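Local structure of cellulase (Soil metagenome, 5I2U) at residues W199-H204 against E229-D234; F223-H228 against K268-W273; D234-A239 against I244-S249; G260-E265 against G315-N320; A283-V286 against N290-C293. The protein probably hydrolyses beta-1,4-glucosidic bonds of cellulose as a halotolerant TIM-barrel cellulase of glycoside hydrolase family 5. One frame throughout, in Å; residues are numbered along the deposited sequence.

Interaction 1. Residues W199-H204 against E229-D234; sequences WDQDLH and EAWLRD
At the C-terminal rim of the TIM barrel, where the loop after the fifth strand meets the start of helix 230-241, Q201 touches W231 and L232. Q201 lies between helices 197-200 and 203-208. The other two sit in the first turn of helix 230-241. The Q201 CA is 7.1 Å from the L232 CA. Q201 runs extended beyond CG, and its amide oxygen comes to the edge of the W231 indole, near the ring plane. Q201 OE1 is 3.5 Å from W231 CH2. The amide is turned 70° from the ring plane. No hydrogen bond spans the contact, so this is packing of a carbonyl oxygen against a ring C-H edge. Nearer the backbone of Q201, its CG lies 4.2 Å from L232 CD1. L232 also touches M221 of strand 217-224. R235 donates to Q201 O and ties the same loop to the helix. The arrangement is that of a TIM-barrel loop packed against the helix of the next beta-alpha unit.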
# COMPACT_ATOMS: atom_id res chain seq x y z
N TRP A 199 4.44 8.52 -10.17
CA TRP A 199 3.41 7.88 -9.34
C TRP A 199 3.48 6.36 -9.45
O TRP A 199 2.46 5.70 -9.64
CB TRP A 199 2.03 8.46 -9.71
CG TRP A 199 2.07 9.95 -9.68
CD1 TRP A 199 2.04 10.75 -8.57
CD2 TRP A 199 2.25 10.83 -10.81
NE1 TRP A 199 2.14 12.07 -8.94
CE2 TRP A 199 2.26 12.15 -10.30
CE3 TRP A 199 2.36 10.64 -12.19
CZ2 TRP A 199 2.39 13.28 -11.13
CZ3 TRP A 199 2.49 11.75 -13.02
CH2 TRP A 199 2.50 13.06 -12.49
N ASP A 200 4.69 5.83 -9.32
CA ASP A 200 4.96 4.40 -9.47
C ASP A 200 4.46 3.84 -10.82
O ASP A 200 3.83 2.78 -10.87
CB ASP A 200 4.40 3.60 -8.30
CG ASP A 200 4.66 4.26 -6.96
OD1 ASP A 200 5.83 4.59 -6.67
OD2 ASP A 200 3.68 4.47 -6.20
N GLN A 201 4.75 4.57 -11.91
CA GLN A 201 4.48 4.09 -13.28
C GLN A 201 5.75 3.73 -14.07
O GLN A 201 5.66 3.02 -15.06
CB GLN A 201 3.69 5.14 -14.07
CG GLN A 201 2.28 5.38 -13.54
CD GLN A 201 1.63 6.62 -14.12
OE1 GLN A 201 2.02 7.10 -15.18
NE2 GLN A 201 0.64 7.15 -13.41
N ASP A 202 6.92 4.17 -13.61
CA ASP A 202 8.17 3.98 -14.37
C ASP A 202 8.92 2.71 -14.00
O ASP A 202 10.11 2.74 -13.71
CB ASP A 202 9.08 5.21 -14.22
CG ASP A 202 8.46 6.45 -14.80
OD1 ASP A 202 7.49 6.32 -15.56
OD2 ASP A 202 8.95 7.57 -14.51
N LEU A 203 8.21 1.58 -14.05
CA LEU A 203 8.81 0.28 -13.80
C LEU A 203 9.81 -0.12 -14.89
O LEU A 203 10.77 -0.83 -14.60
CB LEU A 203 7.73 -0.80 -13.70
CG LEU A 203 6.75 -0.72 -12.53
CD1 LEU A 203 5.67 -1.75 -12.73
CD2 LEU A 203 7.45 -0.92 -11.20
N HIS A 204 9.55 0.29 -16.13
CA HIS A 204 10.52 0.17 -17.23
C HIS A 204 11.91 0.82 -16.97
O HIS A 204 12.92 0.30 -17.46
CB HIS A 204 9.92 0.72 -18.54
CG HIS A 204 9.83 2.22 -18.59
ND1 HIS A 204 9.30 2.98 -17.57
CD2 HIS A 204 10.19 3.09 -19.56
CE1 HIS A 204 9.36 4.26 -17.90
NE2 HIS A 204 9.89 4.35 -19.10
N GLU A 229 -4.81 3.36 -19.02
CA GLU A 229 -5.22 2.34 -19.98
C GLU A 229 -4.25 1.14 -20.01
O GLU A 229 -3.39 1.01 -19.13
CB GLU A 229 -5.39 2.98 -21.36
CG GLU A 229 -6.47 4.05 -21.37
CD GLU A 229 -6.70 4.67 -22.73
OE1 GLU A 229 -5.82 4.56 -23.62
OE2 GLU A 229 -7.78 5.30 -22.89
N ALA A 230 -4.42 0.25 -20.99
CA ALA A 230 -3.68 -1.02 -21.10
C ALA A 230 -2.15 -0.94 -21.07
O ALA A 230 -1.50 -1.87 -20.61
CB ALA A 230 -4.14 -1.78 -22.34
N TRP A 231 -1.58 0.16 -21.56
CA TRP A 231 -0.13 0.34 -21.57
C TRP A 231 0.54 0.03 -20.21
O TRP A 231 1.57 -0.66 -20.17
CB TRP A 231 0.26 1.73 -22.06
CG TRP A 231 -0.26 2.89 -21.25
CD1 TRP A 231 -1.44 3.56 -21.44
CD2 TRP A 231 0.39 3.54 -20.14
NE1 TRP A 231 -1.57 4.57 -20.52
CE2 TRP A 231 -0.46 4.58 -19.71
CE3 TRP A 231 1.60 3.33 -19.47
CZ2 TRP A 231 -0.14 5.42 -18.63
CZ3 TRP A 231 1.93 4.16 -18.40
CH2 TRP A 231 1.06 5.20 -18.00
N LEU A 232 -0.07 0.49 -19.12
CA LEU A 232 0.50 0.35 -17.78
C LEU A 232 0.59 -1.12 -17.33
O LEU A 232 1.57 -1.52 -16.68
CB LEU A 232 -0.29 1.20 -16.78
CG LEU A 232 0.19 1.28 -15.32
CD1 LEU A 232 1.69 1.54 -15.20
CD2 LEU A 232 -0.59 2.36 -14.56
N ARG A 233 -0.42 -1.91 -17.68
CA ARG A 233 -0.39 -3.37 -17.46
C ARG A 233 0.70 -4.06 -18.28
O ARG A 233 1.36 -4.99 -17.79
CB ARG A 233 -1.73 -4.00 -17.82
CG ARG A 233 -2.89 -3.61 -16.91
CD ARG A 233 -4.08 -4.53 -17.16
NE ARG A 233 -4.70 -4.30 -18.47
CZ ARG A 233 -5.67 -3.42 -18.73
NH1 ARG A 233 -6.19 -2.64 -17.78
NH2 ARG A 233 -6.13 -3.33 -19.98
N ASP A 234 0.87 -3.60 -19.53
CA ASP A 234 1.88 -4.15 -20.45
C ASP A 234 3.29 -3.79 -19.99
O ASP A 234 4.18 -4.66 -19.97
CB ASP A 234 1.67 -3.61 -21.88
CG ASP A 234 0.39 -4.11 -22.51
OD1 ASP A 234 -0.02 -5.26 -22.26
OD2 ASP A 234 -0.19 -3.36 -23.32

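Interaction 2. Residues F223-H228 against K268-W273; sequences FYAATH and KTYVDW
A225 follows the end of strand 217-224 and comes nearest Y270 of helix 264-276, CA to CA 7.3 Å. The chain turns after the strand, where Y224 O accepts from both T227 N and H228 N. The main side-chain contact is an offset stack of the F223 and Y270 rings. The planes are 5° apart and the centroids 3.9 Å. The two side chains reach past each other in opposite directions, so F223 CE1 lies 3.4 Å from Y270 CG. F223 holds CG between its backbone N and carbonyl carbon (chi1 72°), which brings the ring alongside the tyrosine. A225 CB packs on Y270 CD2 at 3.9 Å. At the far end of the tyrosine, Y270 OH donates to H228 O at 2.6 Å. The hydroxyl stands well above that carbonyl plane, while H228 O lies at the edge of the tyrosine ring, in its plane. With an alanine here in place of Y270, F223 would probably lose its stacking partner and H228 O this donor. Around the contact, R233 of helix 230-241 makes a cation-pi contact with Y270. F223 also packs on L232 of that helix and on V248 of strand 246-252.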
# COMPACT_ATOMS: atom_id res chain seq x y z
N PHE A 223 -2.30 2.26 -10.07
CA PHE A 223 -3.19 2.50 -11.20
C PHE A 223 -4.55 2.99 -10.72
O PHE A 223 -4.99 2.65 -9.64
CB PHE A 223 -3.35 1.24 -12.06
CG PHE A 223 -4.17 0.17 -11.41
CD1 PHE A 223 -5.57 0.19 -11.49
CD2 PHE A 223 -3.56 -0.87 -10.73
CE1 PHE A 223 -6.33 -0.79 -10.88
CE2 PHE A 223 -4.32 -1.85 -10.12
CZ PHE A 223 -5.70 -1.81 -10.19
N TYR A 224 -5.22 3.74 -11.59
CA TYR A 224 -6.57 4.25 -11.40
C TYR A 224 -7.28 3.94 -12.69
O TYR A 224 -6.95 4.48 -13.75
CB TYR A 224 -6.56 5.73 -11.03
CG TYR A 224 -6.20 5.85 -9.58
CD1 TYR A 224 -4.86 5.81 -9.17
CD2 TYR A 224 -7.18 5.86 -8.60
CE1 TYR A 224 -4.52 5.84 -7.82
CE2 TYR A 224 -6.85 5.90 -7.25
CZ TYR A 224 -5.51 5.89 -6.87
OH TYR A 224 -5.18 5.92 -5.54
N ALA A 225 -8.23 3.01 -12.61
CA ALA A 225 -8.73 2.28 -13.77
C ALA A 225 -9.45 3.14 -14.82
O ALA A 225 -9.47 2.77 -16.00
CB ALA A 225 -9.62 1.13 -13.32
N ALA A 226 -10.01 4.28 -14.41
CA ALA A 226 -10.71 5.17 -15.35
C ALA A 226 -9.76 6.09 -16.14
O ALA A 226 -10.20 6.77 -17.07
CB ALA A 226 -11.76 5.99 -14.62
N THR A 227 -8.49 6.14 -15.75
CA THR A 227 -7.48 6.99 -16.40
C THR A 227 -6.43 6.17 -17.13
O THR A 227 -6.17 6.41 -18.32
CB THR A 227 -6.77 7.86 -15.35
OG1 THR A 227 -7.75 8.58 -14.60
CG2 THR A 227 -5.81 8.86 -16.01
N HIS A 228 -5.82 5.21 -16.43
CA HIS A 228 -4.65 4.52 -16.92
C HIS A 228 -5.07 3.30 -17.72
O HIS A 228 -5.63 2.34 -17.18
CB HIS A 228 -3.72 4.17 -15.75
CG HIS A 228 -3.20 5.38 -15.01
ND1 HIS A 228 -3.31 5.52 -13.64
CD2 HIS A 228 -2.61 6.51 -15.46
CE1 HIS A 228 -2.79 6.68 -13.28
NE2 HIS A 228 -2.36 7.30 -14.37
N LYS A 268 -12.61 -4.30 -13.13
CA LYS A 268 -12.61 -5.75 -13.30
C LYS A 268 -11.43 -6.27 -14.13
O LYS A 268 -10.89 -7.34 -13.82
CB LYS A 268 -13.91 -6.26 -13.90
CG LYS A 268 -13.87 -7.75 -14.22
CD LYS A 268 -15.23 -8.42 -14.17
CE LYS A 268 -15.10 -9.90 -14.49
NZ LYS A 268 -16.40 -10.46 -14.97
N THR A 269 -11.08 -5.55 -15.21
CA THR A 269 -9.99 -5.96 -16.11
C THR A 269 -8.67 -5.99 -15.34
O THR A 269 -7.93 -6.98 -15.38
CB THR A 269 -9.87 -5.00 -17.30
OG1 THR A 269 -11.09 -5.00 -18.04
CG2 THR A 269 -8.71 -5.40 -18.21
N TYR A 270 -8.41 -4.92 -14.60
CA TYR A 270 -7.21 -4.82 -13.75
C TYR A 270 -7.16 -5.88 -12.67
O TYR A 270 -6.14 -6.56 -12.52
CB TYR A 270 -7.10 -3.42 -13.11
CG TYR A 270 -6.33 -2.40 -13.92
CD1 TYR A 270 -4.94 -2.39 -13.89
CD2 TYR A 270 -6.99 -1.43 -14.67
CE1 TYR A 270 -4.22 -1.44 -14.61
CE2 TYR A 270 -6.27 -0.47 -15.38
CZ TYR A 270 -4.89 -0.49 -15.35
OH TYR A 270 -4.18 0.44 -16.05
N VAL A 271 -8.25 -6.06 -11.93
CA VAL A 271 -8.26 -7.08 -10.88
C VAL A 271 -8.04 -8.49 -11.44
O VAL A 271 -7.25 -9.26 -10.88
CB VAL A 271 -9.54 -7.02 -10.02
CG1 VAL A 271 -9.59 -8.19 -9.03
CG2 VAL A 271 -9.58 -5.72 -9.24
N ASP A 272 -8.71 -8.81 -12.55
CA ASP A 272 -8.53 -10.12 -13.19
C ASP A 272 -7.09 -10.32 -13.67
O ASP A 272 -6.53 -11.41 -13.51
CB ASP A 272 -9.53 -10.31 -14.35
CG ASP A 272 -10.94 -10.65 -13.88
OD1 ASP A 272 -11.16 -10.92 -12.68
OD2 ASP A 272 -11.85 -10.68 -14.72
N TRP A 273 -6.51 -9.26 -14.23
CA TRP A 273 -5.12 -9.28 -14.66
C TRP A 273 -4.17 -9.51 -13.48
O TRP A 273 -3.29 -10.36 -13.55
CB TRP A 273 -4.77 -7.98 -15.42
CG TRP A 273 -3.32 -7.74 -15.58
CD1 TRP A 273 -2.49 -8.35 -16.47
CD2 TRP A 273 -2.52 -6.82 -14.84
NE1 TRP A 273 -1.21 -7.87 -16.33
CE2 TRP A 273 -1.20 -6.92 -15.33
CE3 TRP A 273 -2.78 -5.92 -13.80
CZ2 TRP A 273 -0.15 -6.16 -14.82
CZ3 TRP A 273 -1.74 -5.16 -13.29
CH2 TRP A 273 -0.44 -5.28 -13.80

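Interaction 3. Residues D234-A239 against I244-S249; sequences DRTDEA and IPVFVS. With PO4 (phosphate ion), chain J.
I244 meets A239 where helix 230-241 leads into strand 246-252. I244 CB lies 4.0 Å from A239 CB and 3.3 Å from A239 O. The next atom out, I244 CG1, is also 3.3 Å from A239 O. It sits anti to its own carbonyl carbon (chi1 -55°), which lays the first bond of the chain alongside the helix end. The tip, CD1, leads away from A239. The other branch, I244 CG2, lies 4.4 Å from A239 CB. I244 also packs on V206, P210 and Y219. The backbones join at the same place. I244 N donates to A239 O at 3.0 Å.

One turn back along the helix, T236 packs on V246. The threonine methyl does the touching: T236 CG2 is 3.7 Å from V246 CG1 and 4.0 Å from V246 CG2, so it meets both valine methyls. The hydroxyl of T236 bonds to L232 O.

V246 has a second partner on its backbone. Its N-H points almost straight at a phosphate ion, with V246 N 3.0 Å from phosphate O4 and an angle of 175°. The ion probably comes from the crystallisation liquor. The chemistry implies a division of labour. Buried methyl groups pack helix on strand, the single N-H to O bond ties the helix end to the loop leading into the strand, and the threonine hydroxyl is satisfied within its own helix.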
# COMPACT_ATOMS: atom_id res chain seq x y z
N ASP A 234 0.87 -3.60 -19.53
CA ASP A 234 1.88 -4.15 -20.45
C ASP A 234 3.29 -3.79 -19.99
O ASP A 234 4.18 -4.66 -19.97
CB ASP A 234 1.67 -3.61 -21.88
CG ASP A 234 0.39 -4.11 -22.51
OD1 ASP A 234 -0.02 -5.26 -22.26
OD2 ASP A 234 -0.19 -3.36 -23.32
N ARG A 235 3.48 -2.52 -19.61
CA ARG A 235 4.72 -2.08 -18.97
C ARG A 235 5.04 -2.89 -17.71
O ARG A 235 6.18 -3.31 -17.52
CB ARG A 235 4.65 -0.61 -18.61
CG ARG A 235 5.94 -0.09 -18.02
CD ARG A 235 5.83 1.38 -17.69
NE ARG A 235 5.76 2.20 -18.89
CZ ARG A 235 5.72 3.53 -18.89
NH1 ARG A 235 5.74 4.22 -17.74
NH2 ARG A 235 5.65 4.19 -20.05
N THR A 236 4.04 -3.10 -16.87
CA THR A 236 4.24 -3.87 -15.64
C THR A 236 4.62 -5.32 -15.95
O THR A 236 5.56 -5.84 -15.35
CB THR A 236 3.00 -3.79 -14.71
OG1 THR A 236 2.78 -2.41 -14.33
CG2 THR A 236 3.18 -4.62 -13.46
N ASP A 237 3.90 -5.96 -16.87
CA ASP A 237 4.23 -7.32 -17.31
C ASP A 237 5.66 -7.44 -17.84
O ASP A 237 6.39 -8.38 -17.49
CB ASP A 237 3.25 -7.82 -18.39
CG ASP A 237 1.95 -8.37 -17.81
OD1 ASP A 237 1.92 -8.86 -16.66
OD2 ASP A 237 0.94 -8.35 -18.54
N GLU A 238 6.05 -6.49 -18.69
CA GLU A 238 7.43 -6.39 -19.21
C GLU A 238 8.50 -6.30 -18.12
O GLU A 238 9.59 -6.86 -18.28
CB GLU A 238 7.56 -5.17 -20.11
N ALA A 239 8.20 -5.57 -17.04
CA ALA A 239 9.12 -5.45 -15.91
C ALA A 239 9.21 -6.76 -15.13
O ALA A 239 10.31 -7.22 -14.80
CB ALA A 239 8.70 -4.32 -14.99
N ILE A 244 11.52 -8.06 -12.17
CA ILE A 244 11.11 -7.02 -11.22
C ILE A 244 9.85 -7.49 -10.45
O ILE A 244 8.79 -7.65 -11.06
CB ILE A 244 10.82 -5.69 -11.95
CG1 ILE A 244 12.04 -5.25 -12.79
CG2 ILE A 244 10.45 -4.60 -10.96
CD1 ILE A 244 13.37 -5.18 -12.04
N PRO A 245 9.97 -7.72 -9.13
CA PRO A 245 8.77 -8.01 -8.35
C PRO A 245 7.88 -6.77 -8.23
O PRO A 245 8.40 -5.67 -7.99
CB PRO A 245 9.31 -8.44 -6.98
CG PRO A 245 10.79 -8.56 -7.13
CD PRO A 245 11.16 -7.66 -8.25
N VAL A 246 6.57 -6.96 -8.36
CA VAL A 246 5.59 -5.87 -8.40
C VAL A 246 4.46 -6.07 -7.37
O VAL A 246 3.79 -7.10 -7.37
CB VAL A 246 4.95 -5.77 -9.80
CG1 VAL A 246 3.85 -4.69 -9.83
CG2 VAL A 246 6.03 -5.49 -10.84
N PHE A 247 4.27 -5.07 -6.52
CA PHE A 247 3.20 -5.06 -5.52
C PHE A 247 2.42 -3.77 -5.75
O PHE A 247 2.99 -2.68 -5.69
CB PHE A 247 3.83 -5.07 -4.12
CG PHE A 247 2.86 -5.27 -2.98
CD1 PHE A 247 1.91 -4.31 -2.66
CD2 PHE A 247 2.94 -6.42 -2.20
CE1 PHE A 247 1.03 -4.52 -1.60
CE2 PHE A 247 2.07 -6.62 -1.14
CZ PHE A 247 1.12 -5.66 -0.84
N VAL A 248 1.12 -3.89 -6.01
CA VAL A 248 0.24 -2.72 -6.17
C VAL A 248 -0.18 -2.20 -4.78
O VAL A 248 -1.13 -2.70 -4.17
CB VAL A 248 -0.98 -3.08 -7.05
CG1 VAL A 248 -2.01 -1.95 -7.07
CG2 VAL A 248 -0.52 -3.41 -8.47
N SER A 249 0.56 -1.22 -4.26
CA SER A 249 0.32 -0.71 -2.90
C SER A 249 -0.80 0.33 -2.86
O SER A 249 -1.28 0.70 -1.78
CB SER A 249 1.61 -0.15 -2.29
OG SER A 249 2.10 0.93 -3.04
P PO4 J . 4.56 -10.57 -9.16
O1 PO4 J . 3.30 -9.97 -8.61
O2 PO4 J . 4.57 -10.48 -10.67
O3 PO4 J . 4.62 -12.02 -8.74
O4 PO4 J . 5.73 -9.79 -8.62

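Interaction 4. Residues G260-E265 against G315-N320; sequences GRLGIE and GKLTRN
L317 packs against I264 and L262 where two outer helices of the TIM barrel come side by side. Helix 264-276 follows strand 246-252, and helix 313-325 follows strand 281-286. L317 lies in the latter helix. I264 opens the former, and L262 belongs to the loop just before it. The CA atoms of I264 and L317 are 8.1 Å apart.

Polar interactions stay on each side of the contact, and no hydrogen bond crosses it. G263 takes the N-cap position of helix 264-276 and is the centre of an inverse gamma turn. That turn includes a weak bond from I264 N to L262 O, 3.1 Å long. R319 forms a salt bridge with D82, and R261 forms one with E266, both away from L317.

The contact itself is apolar and lies at the surface. L262 also touches P313 and W314, so it reaches the start of the same helix. L317 has CG anti to the backbone N (chi1 -178°), which carries its branch out toward the loop. There one methyl serves both partners: L317 CD2 is 4.0 Å from I264 CG1 and 4.5 Å from L262 CD2.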
# COMPACT_ATOMS: atom_id res chain seq x y z
N GLY A 260 -13.96 11.92 -10.56
CA GLY A 260 -14.44 11.57 -11.89
C GLY A 260 -15.14 10.22 -11.95
O GLY A 260 -15.68 9.75 -10.94
N ARG A 261 -15.12 9.61 -13.13
CA ARG A 261 -15.86 8.38 -13.41
C ARG A 261 -15.38 7.20 -12.57
O ARG A 261 -14.19 7.09 -12.24
CB ARG A 261 -15.70 8.02 -14.90
CG ARG A 261 -16.58 6.89 -15.39
CD ARG A 261 -16.52 6.79 -16.92
NE ARG A 261 -15.17 6.42 -17.37
CZ ARG A 261 -14.74 5.18 -17.58
NH1 ARG A 261 -15.54 4.11 -17.42
NH2 ARG A 261 -13.48 4.99 -17.97
N LEU A 262 -16.32 6.32 -12.23
CA LEU A 262 -15.98 5.02 -11.67
C LEU A 262 -15.96 4.05 -12.85
O LEU A 262 -17.01 3.73 -13.39
CB LEU A 262 -16.99 4.60 -10.59
CG LEU A 262 -16.66 3.33 -9.80
CD1 LEU A 262 -15.28 3.39 -9.15
CD2 LEU A 262 -17.73 3.08 -8.75
N GLY A 263 -14.78 3.62 -13.26
CA GLY A 263 -14.63 2.68 -14.39
C GLY A 263 -14.76 1.24 -13.95
O GLY A 263 -13.77 0.55 -13.76
N ILE A 264 -16.00 0.78 -13.83
CA ILE A 264 -16.29 -0.55 -13.27
C ILE A 264 -15.76 -1.72 -14.09
O ILE A 264 -15.21 -2.67 -13.52
CB ILE A 264 -17.80 -0.73 -13.03
CG1 ILE A 264 -18.21 0.22 -11.90
CG2 ILE A 264 -18.17 -2.18 -12.68
CD1 ILE A 264 -19.70 0.42 -11.77
N GLU A 265 -15.92 -1.65 -15.41
CA GLU A 265 -15.38 -2.69 -16.29
C GLU A 265 -13.86 -2.68 -16.28
O GLU A 265 -13.23 -3.73 -16.18
CB GLU A 265 -15.95 -2.56 -17.72
CG GLU A 265 -17.43 -2.81 -17.75
CD GLU A 265 -17.89 -3.46 -19.04
OE1 GLU A 265 -17.84 -2.77 -20.08
OE2 GLU A 265 -18.27 -4.66 -19.00
N GLY A 315 -16.89 2.02 -2.62
CA GLY A 315 -16.83 1.24 -1.38
C GLY A 315 -17.41 -0.15 -1.55
O GLY A 315 -16.77 -1.14 -1.19
N LYS A 316 -18.61 -0.22 -2.11
CA LYS A 316 -19.26 -1.50 -2.38
C LYS A 316 -18.44 -2.37 -3.34
O LYS A 316 -18.27 -3.58 -3.11
CB LYS A 316 -20.67 -1.28 -2.96
CG LYS A 316 -21.68 -0.73 -1.96
CD LYS A 316 -23.06 -0.64 -2.61
CE LYS A 316 -24.15 -0.24 -1.62
NZ LYS A 316 -24.14 1.24 -1.36
N LEU A 317 -17.96 -1.76 -4.42
CA LEU A 317 -17.16 -2.45 -5.41
C LEU A 317 -15.83 -2.97 -4.82
O LEU A 317 -15.40 -4.09 -5.13
CB LEU A 317 -16.88 -1.52 -6.59
CG LEU A 317 -16.08 -2.07 -7.76
CD1 LEU A 317 -16.74 -3.33 -8.31
CD2 LEU A 317 -15.96 -1.02 -8.85
N THR A 318 -15.20 -2.16 -3.97
CA THR A 318 -13.98 -2.57 -3.25
C THR A 318 -14.25 -3.72 -2.27
O THR A 318 -13.52 -4.71 -2.24
CB THR A 318 -13.34 -1.38 -2.48
OG1 THR A 318 -12.95 -0.35 -3.39
CG2 THR A 318 -12.12 -1.82 -1.70
N ARG A 319 -15.29 -3.57 -1.46
CA ARG A 319 -15.63 -4.59 -0.47
C ARG A 319 -15.89 -5.92 -1.16
O ARG A 319 -15.36 -6.94 -0.73
CB ARG A 319 -16.85 -4.17 0.34
CG ARG A 319 -17.23 -5.12 1.46
CD ARG A 319 -18.38 -4.58 2.29
NE ARG A 319 -18.85 -5.57 3.24
CZ ARG A 319 -19.65 -6.60 2.94
NH1 ARG A 319 -20.10 -6.81 1.68
NH2 ARG A 319 -20.03 -7.43 3.90
N ASN A 320 -16.69 -5.89 -2.22
CA ASN A 320 -17.03 -7.11 -2.96
C ASN A 320 -15.82 -7.72 -3.62
O ASN A 320 -15.63 -8.93 -3.54
CB ASN A 320 -18.12 -6.87 -4.01
CG ASN A 320 -19.48 -6.58 -3.41
OD1 ASN A 320 -19.82 -7.06 -2.33
ND2 ASN A 320 -20.26 -5.78 -4.10

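Interaction 5. Residues A283-V286 against N290-C293; sequences AWSV and NETC
S285 and C293 are joined by a backbone hydrogen bond, S285 N to C293 O, 2.8 Å long. It is nearly straight, with an angle of 165° at the hydrogen. The C293 side chain meets W284 at the edge of the indole. C293 SG lies 3.7 Å from W284 CD1 and 3.8 Å from W284 NE1, and 4.6 Å from the centroid of the five-membered ring. This is a sulfur-aromatic contact from beside the ring, not over its face. A chi1 of 83° sets the C293 sulfur toward the indole.

The peptide between W284 and S285 is cis. S285 CB comes back over one face of the W284 ring, 3.3 Å above its plane. A cis peptide after a tryptophan at the end of the eighth strand is a familiar active-site feature of family 5 enzymes, and this one probably lines the substrate cleft.

Further out, W314 NE1 donates to W284 O. The W284 ring meets the H130 ring nearly parallel and the W63 ring at a steep angle. S285 OG pairs with S287 OG. As separate neighbours, E291 OE2 pairs with S294 OG, and E291 OE1 binds a glycerol, probably from the crystallisation liquor. W284 lies on strand 281-286, which closes the barrel between strands 246-252 and 57-61, while helix 313-325 packs outside it through W314 and T318 on A283.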
# COMPACT_ATOMS: atom_id res chain seq x y z
N ALA A 283 -6.69 -1.31 -2.35
CA ALA A 283 -7.60 -0.29 -2.92
C ALA A 283 -7.63 0.99 -2.07
O ALA A 283 -7.63 0.91 -0.83
CB ALA A 283 -8.99 -0.88 -3.06
N TRP A 284 -7.69 2.14 -2.74
CA TRP A 284 -7.70 3.51 -2.13
C TRP A 284 -9.04 4.23 -2.38
O TRP A 284 -9.51 4.23 -3.52
CB TRP A 284 -6.58 4.31 -2.78
CG TRP A 284 -6.44 5.76 -2.40
CD1 TRP A 284 -7.12 6.83 -2.94
CD2 TRP A 284 -5.55 6.30 -1.43
NE1 TRP A 284 -6.72 7.99 -2.34
CE2 TRP A 284 -5.75 7.70 -1.41
CE3 TRP A 284 -4.63 5.74 -0.54
CZ2 TRP A 284 -5.04 8.56 -0.56
CZ3 TRP A 284 -3.91 6.59 0.30
CH2 TRP A 284 -4.11 7.98 0.28
N SER A 285 -9.68 4.89 -1.40
CA SER A 285 -9.26 5.03 0.00
C SER A 285 -10.44 4.92 0.93
O SER A 285 -11.58 5.33 0.59
CB SER A 285 -8.58 6.39 0.27
OG SER A 285 -9.38 7.49 -0.11
N VAL A 286 -10.15 4.44 2.14
CA VAL A 286 -11.13 4.37 3.23
C VAL A 286 -11.17 5.77 3.84
O VAL A 286 -10.42 6.09 4.76
CB VAL A 286 -10.75 3.33 4.30
CG1 VAL A 286 -11.81 3.29 5.38
CG2 VAL A 286 -10.57 1.95 3.67
N ASN A 290 -16.06 14.11 -0.54
CA ASN A 290 -16.94 14.04 -1.72
C ASN A 290 -16.15 13.83 -3.01
O ASN A 290 -16.10 14.70 -3.89
CB ASN A 290 -17.82 15.28 -1.87
CG ASN A 290 -18.83 15.14 -3.00
OD1 ASN A 290 -19.28 14.04 -3.31
ND2 ASN A 290 -19.17 16.26 -3.63
N GLU A 291 -15.57 12.64 -3.12
CA GLU A 291 -14.79 12.23 -4.29
C GLU A 291 -15.10 10.75 -4.55
O GLU A 291 -15.41 9.99 -3.62
CB GLU A 291 -13.28 12.43 -4.05
CG GLU A 291 -12.73 11.54 -2.92
CD GLU A 291 -11.30 11.83 -2.51
OE1 GLU A 291 -10.56 12.50 -3.24
OE2 GLU A 291 -10.94 11.35 -1.41
N THR A 292 -15.03 10.36 -5.82
CA THR A 292 -15.31 8.99 -6.25
C THR A 292 -14.46 7.94 -5.52
O THR A 292 -14.98 6.90 -5.11
CB THR A 292 -15.10 8.85 -7.78
OG1 THR A 292 -15.87 9.85 -8.45
CG2 THR A 292 -15.52 7.47 -8.27
N CYS A 293 -13.17 8.22 -5.32
CA CYS A 293 -12.26 7.28 -4.63
C CYS A 293 -12.46 7.14 -3.10
O CYS A 293 -11.86 6.24 -2.50
CB CYS A 293 -10.79 7.61 -4.91
SG CYS A 293 -10.08 8.91 -3.85

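Overall arrangement
The contacts follow the barrel wall from strand 217-224 to strand 281-286. Interactions 1 and 3 share D234 and helix 230-241, with centres 8 Å apart. Interaction 2 touches both: Y270 OH lies 3.2 Å from E229 O, and W273 NE1 3.1 Å from D237 OD2. Interaction 4 shares helix 264-276 with interaction 2 and meets interaction 5 where G260 O is 2.5 Å from T292 OG1. Y224 OH reaches W284 CD1 at 3.4 Å and also bonds to E250, at the strand-end side where family 5 enzymes keep their active site. The phosphate of interaction 3 sits at the opposite, N-terminal end of its strand, so it probably does not mark the substrate cleft.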